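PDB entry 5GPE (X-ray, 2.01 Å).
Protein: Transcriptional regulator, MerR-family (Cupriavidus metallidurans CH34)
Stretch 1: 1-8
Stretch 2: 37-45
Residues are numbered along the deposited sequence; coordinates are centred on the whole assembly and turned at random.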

# COMPACT_ATOMS: atom_id res chain seq x y z
N MET B 1 31.70 -2.85 21.27
CA MET B 1 30.77 -1.68 21.24
C MET B 1 30.96 -0.93 19.92
O MET B 1 32.08 -0.85 19.41
N MET B 2 29.86 -0.40 19.40
CA MET B 2 29.81 0.21 18.06
C MET B 2 29.08 1.53 18.09
O MET B 2 28.09 1.69 18.80
N ARG B 3 29.51 2.46 17.23
CA ARG B 3 28.69 3.63 16.93
C ARG B 3 27.64 3.23 15.90
O ARG B 3 27.74 2.18 15.24
N ILE B 4 26.65 4.09 15.75
CA ILE B 4 25.50 3.82 14.89
C ILE B 4 25.90 3.51 13.43
O ILE B 4 25.30 2.63 12.80
N GLY B 5 26.89 4.23 12.91
CA GLY B 5 27.42 3.98 11.55
C GLY B 5 27.91 2.55 11.34
O GLY B 5 27.63 1.92 10.32
N GLU B 6 28.63 2.03 12.33
CA GLU B 6 29.14 0.67 12.26
C GLU B 6 28.01 -0.35 12.42
O GLU B 6 28.02 -1.39 11.76
N LEU B 7 27.07 -0.06 13.32
CA LEU B 7 25.88 -0.88 13.49
C LEU B 7 25.11 -1.01 12.17
O LEU B 7 24.75 -2.10 11.76
N GLY B 8 24.89 0.12 11.52
CA GLY B 8 24.25 0.17 10.20
C GLY B 8 24.95 -0.65 9.12
O GLY B 8 24.31 -1.41 8.39
N PHE B 37 26.82 10.46 24.24
CA PHE B 37 27.57 9.56 23.34
C PHE B 37 27.00 8.12 23.29
O PHE B 37 27.36 7.28 24.09
N ARG B 38 26.08 7.87 22.38
CA ARG B 38 25.41 6.59 22.27
C ARG B 38 26.24 5.47 21.66
O ARG B 38 26.79 5.64 20.64
N LEU B 39 26.30 4.32 22.31
CA LEU B 39 26.98 3.12 21.82
C LEU B 39 26.05 1.92 21.78
O LEU B 39 25.15 1.79 22.60
N TYR B 40 26.29 1.05 20.80
CA TYR B 40 25.46 -0.13 20.55
C TYR B 40 26.33 -1.38 20.57
O TYR B 40 27.54 -1.30 20.45
N ASP B 41 25.69 -2.53 20.69
CA ASP B 41 26.39 -3.82 20.75
C ASP B 41 25.61 -4.92 19.99
O ASP B 41 24.66 -4.63 19.25
N GLU B 42 26.03 -6.17 20.19
CA GLU B 42 25.49 -7.34 19.49
C GLU B 42 23.96 -7.50 19.59
O GLU B 42 23.31 -7.95 18.64
N VAL B 43 23.41 -7.13 20.74
CA VAL B 43 21.95 -7.22 20.98
C VAL B 43 21.18 -6.35 19.97
O VAL B 43 20.15 -6.77 19.45
N HIS B 44 21.70 -5.15 19.71
CA HIS B 44 21.08 -4.21 18.77
C HIS B 44 21.17 -4.71 17.33
O HIS B 44 20.20 -4.59 16.58
N LEU B 45 22.31 -5.29 16.98
CA LEU B 45 22.49 -5.90 15.67
C LEU B 45 21.48 -7.03 15.44
O LEU B 45 20.81 -7.05 14.41

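The two stretches meet through a single antiparallel bridge, and the side chains pack around it. Met-2 N donates to Tyr-40 O at 2.7 Å, and Tyr-40 N donates back to Met-2 O at 2.8 Å. These short bonds pay for the buried backbone polar groups and fix the register, leaving the side chains to cover the remaining surface.

Tyr-40 covers the most. Its CA-to-CB bond points sideways, and chi1 in the m well (-54°) with chi2 at 87° sets the ring against Ile-4 and Leu-7 of the first helix. Leu-7, whose CA-to-CB bond points toward the other stretch, sits over one face of that ring: CD2 of Leu-7 is 4.1 Å from the Tyr-40 ring centroid and only 26° off the normal, a CH-pi contact. Ile-4, with chi1 t and chi2 t, adds an apolar contact, its CB 3.8 Å from CE1 of Tyr-40. An aromatic residue suits this buried place because its broad ring can serve two aliphatic neighbours one helical turn apart, while its OH is hydrogen-bonded elsewhere in the structure.

Leu-7, with chi1 t and chi2 p, also reaches the second helix. Its CD1 lies 3.6 Å from Leu-45 N and 4.0 Å from Leu-45 CB, so the forked side chain bridges the Tyr-40 ring and the helix start. That start is capped by Asp-41, in the p rotamer, whose OD1 accepts from Val-43 N at 3.1 Å, the capping bond. Close by, Met-2 (chi1 m, chi2 t) starts sideways but brings its flexible end nearer, placing CE 3.5 Å from Asp-41 O.

Arg-3 covers the second-largest area although its CA-to-CB bond points away. Three successive m torsions fold the chain back, so that the guanidinium lies flat on the ring of Phe-37, centres 4.0 Å apart and planes at 10°. Stacking uses the flat face of the cation and leaves its edge free for a polar partner: Arg-3 NH1 donates to Arg-38 O at 3.1 Å. The same carbonyl accepts from a water, 3.0 Å from Arg-38 O, which in turn accepts from Ile-4 N at 2.8 Å, linking the first turn of the helix to the other stretch. The aliphatic part of Arg-3 is used as well, with CD 3.8 Å from CD2 of Leu-39. Farther along, Met-1, m at all three torsions, sets its CE 3.8 Å from CB of Leu-39 on the exposed margin.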

# COMPACT_ATOMS: atom_id res chain seq x y z
CB MET B 1 31.02 -0.73 22.41
CG MET B 1 30.89 -1.38 23.78
SD MET B 1 29.19 -1.61 24.31
CE MET B 1 28.94 -0.04 25.13
CB MET B 2 28.99 -0.67 17.11
CG MET B 2 29.53 -2.05 16.83
SD MET B 2 28.29 -2.88 15.82
CE MET B 2 27.30 -3.65 17.10
CB ARG B 3 29.52 4.80 16.40
CG ARG B 3 30.43 5.43 17.44
CD ARG B 3 29.55 6.26 18.40
NE ARG B 3 29.36 7.63 17.92
CZ ARG B 3 28.54 8.54 18.45
NH1 ARG B 3 27.83 8.30 19.54
NH2 ARG B 3 28.47 9.74 17.90
CB ILE B 4 24.45 4.97 14.97
CG1 ILE B 4 23.14 4.54 14.30
CG2 ILE B 4 24.98 6.27 14.35
CD1 ILE B 4 21.95 5.38 14.72
CB GLU B 6 30.22 0.43 13.33
CG GLU B 6 30.92 -0.92 13.17
CD GLU B 6 31.91 -1.26 14.27
OE1 GLU B 6 32.32 -0.37 15.03
OE2 GLU B 6 32.31 -2.45 14.38
CB LEU B 7 24.97 -0.30 14.58
CG LEU B 7 23.64 -1.02 14.82
CD1 LEU B 7 23.87 -2.43 15.34
CD2 LEU B 7 22.79 -0.23 15.80
CB PHE B 37 29.05 9.55 23.73
CG PHE B 37 29.96 9.02 22.67
CD1 PHE B 37 30.23 9.75 21.51
CD2 PHE B 37 30.59 7.79 22.85
CE1 PHE B 37 31.11 9.24 20.54
CE2 PHE B 37 31.46 7.30 21.89
CZ PHE B 37 31.72 8.02 20.74
CB ARG B 38 24.12 6.74 21.49
CG ARG B 38 23.10 7.68 22.09
CD ARG B 38 21.94 7.98 21.18
NE ARG B 38 20.77 8.35 21.96
CZ ARG B 38 19.63 7.66 22.04
NH1 ARG B 38 19.44 6.56 21.32
NH2 ARG B 38 18.63 8.14 22.78
CB LEU B 39 28.22 2.77 22.66
CG LEU B 39 29.40 3.73 22.60
CD1 LEU B 39 30.47 3.31 23.59
CD2 LEU B 39 30.00 3.79 21.20
CB TYR B 40 24.74 -0.00 19.20
CG TYR B 40 23.93 1.27 19.05
CD1 TYR B 40 24.52 2.45 18.59
CD2 TYR B 40 22.57 1.30 19.37
CE1 TYR B 40 23.78 3.62 18.45
CE2 TYR B 40 21.82 2.47 19.23
CZ TYR B 40 22.43 3.62 18.77
OH TYR B 40 21.71 4.77 18.62
CB ASP B 41 26.68 -4.20 22.22
CG ASP B 41 25.43 -4.51 23.03
OD1 ASP B 41 24.35 -4.78 22.46
OD2 ASP B 41 25.53 -4.49 24.27
CB GLU B 42 26.19 -8.63 19.99
CG GLU B 42 25.85 -9.91 19.22
CD GLU B 42 26.33 -9.92 17.76
OE1 GLU B 42 27.22 -9.12 17.39
OE2 GLU B 42 25.80 -10.74 16.98
CB VAL B 43 21.58 -6.82 22.43
CG1 VAL B 43 20.07 -6.82 22.63
CG2 VAL B 43 22.22 -7.77 23.44
CB HIS B 44 21.70 -2.82 18.86
CG HIS B 44 21.55 -2.19 20.21
ND1 HIS B 44 22.42 -2.42 21.24
CD2 HIS B 44 20.60 -1.35 20.70
CE1 HIS B 44 22.04 -1.75 22.31
NE2 HIS B 44 20.93 -1.09 22.00
CB LEU B 45 23.93 -6.43 15.49
CG LEU B 45 24.25 -7.15 14.17
CD1 LEU B 45 23.93 -6.29 12.94
CD2 LEU B 45 25.72 -7.58 14.13
O HOH W 1 26.19 6.07 17.69